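Local coordinates for protein dephospho-CoA kinase (Legionella pneumophila subsp. pneumophila, PDB 4TTR) that probably catalyses the last step of coenzyme A biosynthesis, the ATP-dependent phosphorylation of the 3'-hydroxyl of dephospho-CoA, at residues T22-S27 with E149-R154. Numbering follows the deposited sequence.
With BU2 (1,3-butanediol), chain B.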
ATOM      1  N   THR A  22       2.662   5.122   0.437  1.00 16.59           N
ATOM      2  CA  THR A  22       3.295   4.013  -0.262  1.00 13.70           C
ATOM      3  C   THR A  22       4.542   3.585   0.493  1.00 15.53           C
ATOM      4  O   THR A  22       5.053   4.319   1.334  1.00 14.87           O
ATOM      5  CB  THR A  22       3.687   4.387  -1.707  1.00 17.63           C
ATOM      6  OG1 THR A  22       4.655   5.445  -1.694  1.00 14.34           O
ATOM      7  CG2 THR A  22       2.478   4.828  -2.489  1.00 18.48           C
ATOM      8  N   GLY A  23       5.036   2.395   0.188  1.00 17.40           N
ATOM      9  CA  GLY A  23       6.257   1.925   0.805  1.00 21.19           C
ATOM     10  C   GLY A  23       6.855   0.771   0.041  1.00 24.81           C
ATOM     11  O   GLY A  23       6.128  -0.020  -0.560  1.00 22.83           O
ATOM     12  N   ASN A  24       8.182   0.672   0.056  1.00 24.39           N
ATOM     13  CA  ASN A  24       8.828  -0.470  -0.558  1.00 30.79           C
ATOM     14  C   ASN A  24       8.693  -1.665   0.374  1.00 30.68           C
ATOM     15  O   ASN A  24       7.921  -1.643   1.331  1.00 26.92           O
ATOM     16  CB  ASN A  24      10.301  -0.175  -0.913  1.00 29.83           C
ATOM     17  CG  ASN A  24      11.190   0.068   0.305  1.00 31.47           C
ATOM     18  OD1 ASN A  24      10.778  -0.094   1.448  1.00 29.56           O
ATOM     19  ND2 ASN A  24      12.436   0.448   0.047  1.00 37.99           N
ATOM     20  N   ILE A  25       9.460  -2.704   0.104  1.00 33.14           N
ATOM     21  CA  ILE A  25       9.229  -3.989   0.729  1.00 35.53           C
ATOM     22  C   ILE A  25       9.786  -3.976   2.149  1.00 32.67           C
ATOM     23  O   ILE A  25      10.921  -3.550   2.377  1.00 28.06           O
ATOM     24  CB  ILE A  25       9.852  -5.111  -0.129  1.00 38.78           C
ATOM     25  CG1 ILE A  25       9.124  -5.184  -1.475  1.00 50.39           C
ATOM     26  CG2 ILE A  25       9.752  -6.461   0.558  1.00 39.74           C
ATOM     27  CD1 ILE A  25       9.485  -4.074  -2.492  1.00 46.87           C
ATOM     28  N   ALA A  26       8.961  -4.413   3.099  1.00 29.58           N
ATOM     29  CA  ALA A  26       9.336  -4.430   4.509  1.00 31.29           C
ATOM     30  C   ALA A  26       9.776  -3.043   4.975  1.00 27.18           C
ATOM     31  O   ALA A  26      10.735  -2.907   5.731  1.00 31.65           O
ATOM     32  CB  ALA A  26      10.440  -5.443   4.747  1.00 39.20           C
ATOM     33  N   SER A  27       9.065  -2.022   4.510  1.00 25.69           N
ATOM     34  CA  SER A  27       9.417  -0.631   4.790  1.00 24.47           C
ATOM     35  C   SER A  27       9.012  -0.180   6.185  1.00 19.37           C
ATOM     36  O   SER A  27       9.630   0.716   6.748  1.00 22.46           O
ATOM     37  CB  SER A  27       8.753   0.287   3.768  1.00 21.32           C
ATOM     38  OG  SER A  27       7.344   0.183   3.842  1.00 20.98           O
ATOM     39  N   GLU A 149      19.609  -3.713   4.806  1.00 35.27           N
ATOM     40  CA  GLU A 149      19.839  -4.537   5.989  1.00 39.40           C
ATOM     41  C   GLU A 149      18.547  -4.728   6.791  1.00 38.01           C
ATOM     42  O   GLU A 149      18.189  -5.850   7.150  1.00 37.80           O
ATOM     43  CB  GLU A 149      20.921  -3.907   6.871  1.00 37.53           C
ATOM     44  N   SER A 150      17.845  -3.629   7.052  1.00 37.05           N
ATOM     45  CA  SER A 150      16.592  -3.670   7.805  1.00 35.92           C
ATOM     46  C   SER A 150      15.532  -4.520   7.113  1.00 33.75           C
ATOM     47  O   SER A 150      14.777  -5.241   7.766  1.00 38.11           O
ATOM     48  CB  SER A 150      16.045  -2.254   8.013  1.00 37.81           C
ATOM     49  OG  SER A 150      16.974  -1.430   8.703  1.00 52.62           O
ATOM     50  N   GLN A 151      15.456  -4.401   5.790  1.00 32.00           N
ATOM     51  CA  GLN A 151      14.498  -5.175   5.003  1.00 32.22           C
ATOM     52  C   GLN A 151      14.764  -6.670   5.115  1.00 35.84           C
ATOM     53  O   GLN A 151      13.834  -7.471   5.185  1.00 36.70           O
ATOM     54  CB  GLN A 151      14.553  -4.770   3.531  1.00 32.16           C
ATOM     55  CG  GLN A 151      14.142  -3.344   3.226  1.00 29.31           C
ATOM     56  CD  GLN A 151      14.294  -3.022   1.755  1.00 29.93           C
ATOM     57  OE1 GLN A 151      15.405  -2.813   1.267  1.00 39.21           O
ATOM     58  NE2 GLN A 151      13.180  -3.003   1.032  1.00 27.37           N
ATOM     59  N   LEU A 152      16.036  -7.048   5.112  1.00 38.22           N
ATOM     60  CA  LEU A 152      16.390  -8.459   5.167  1.00 55.51           C
ATOM     61  C   LEU A 152      15.990  -9.043   6.513  1.00 44.88           C
ATOM     62  O   LEU A 152      15.407 -10.125   6.578  1.00 45.64           O
ATOM     63  CB  LEU A 152      17.886  -8.664   4.917  1.00 44.82           C
ATOM     64  CG  LEU A 152      18.350  -8.450   3.473  1.00 42.64           C
ATOM     65  CD1 LEU A 152      19.856  -8.626   3.368  1.00 43.68           C
ATOM     66  CD2 LEU A 152      17.643  -9.393   2.505  1.00 44.05           C
ATOM     67  N   ASP A 153      16.295  -8.315   7.583  1.00 46.42           N
ATOM     68  CA  ASP A 153      15.928  -8.745   8.925  1.00 50.25           C
ATOM     69  C   ASP A 153      14.424  -8.951   9.014  1.00 51.29           C
ATOM     70  O   ASP A 153      13.952  -9.954   9.548  1.00 57.43           O
ATOM     71  CB  ASP A 153      16.384  -7.719   9.963  1.00 47.32           C
ATOM     72  CG  ASP A 153      17.892  -7.568  10.010  1.00 57.97           C
ATOM     73  OD1 ASP A 153      18.602  -8.558   9.730  1.00 62.48           O
ATOM     74  OD2 ASP A 153      18.369  -6.456  10.326  1.00 67.40           O
ATOM     75  N   ARG A 154      13.679  -8.000   8.466  1.00 48.43           N
ATOM     76  CA  ARG A 154      12.226  -8.049   8.496  1.00 54.50           C
ATOM     77  C   ARG A 154      11.707  -9.229   7.677  1.00 51.96           C
ATOM     78  O   ARG A 154      10.751  -9.896   8.072  1.00 60.93           O
ATOM     79  CB  ARG A 154      11.649  -6.737   7.965  1.00 48.50           C
ATOM     80  CG  ARG A 154      10.314  -6.331   8.570  1.00 51.06           C
ATOM     81  CD  ARG A 154      10.431  -5.011   9.319  1.00 61.86           C
ATOM     82  NE  ARG A 154      10.936  -3.937   8.465  1.00 51.61           N
ATOM     83  CZ  ARG A 154      11.324  -2.745   8.910  1.00 40.60           C
ATOM     84  NH1 ARG A 154      11.300  -2.476  10.210  1.00 63.59           N
ATOM     85  NH2 ARG A 154      11.777  -1.834   8.060  1.00 35.67           N
TER
HETATM   86  C1  BU2 B 301       5.100  -2.931   8.435  1.00 34.71           C
HETATM   87  O1  BU2 B 301       5.766  -3.830   9.296  1.00 48.91           O
HETATM   88  C2  BU2 B 301       4.407  -3.682   7.318  1.00 49.22           C
HETATM   89  C3  BU2 B 301       4.868  -3.123   5.989  1.00 37.10           C
HETATM   90  O3  BU2 B 301       6.131  -3.668   5.680  1.00 33.44           O
HETATM   91  C4  BU2 B 301       3.871  -3.488   4.913  1.00 45.20           C
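Q151 and R154, one turn apart on helix 148-159, grip two successive backbone carbonyls of the loop that follows strand 18-23, those of I25 and A26. The Q151 chain runs extended beyond CG, which lies anti to its own carbonyl carbon (chi1 -64°), and this carries the amide to the loop. There Q151 NE2 donates to I25 O at 2.7 Å in a nearly straight bond (173° at the hydrogen), landing on a lone pair in the carbonyl plane while the oxygen lies in the plane of the Q151 amide. The N24 side chain crosses that of Q151 at about a right angle, but the two amide planes are only 15° apart, and N24 ND2 stays 3.7 Å from Q151 NE2.

R154 is bent at chi2 and chi3, which turns its guanidinium side-on to A26 O. R154 NE (2.9 Å) and R154 NH2 (2.8 Å) both donate to A26 O from the same face of its carbonyl, with NE well above the plane; both bonds are clearly bent. At the root of the same side chain the A26 methyl points at the helix, its CB 3.7 Å from R154 CB. S27 O accepts a hydrogen bond from N189 ND2.

N24 to S27 form a type II turn in the P-loop (Walker A) region of this kinase, and A26 and S27 line the 1,3-butanediol pocket and belong to the predicted ATP site. Three side-chain N-H donors thus tie down two adjacent turn carbonyls, and the arginine charge would probably polarise the A26-S27 peptide, whose nitrogen, S27 N, lies 3.6 Å from O3 of the diol.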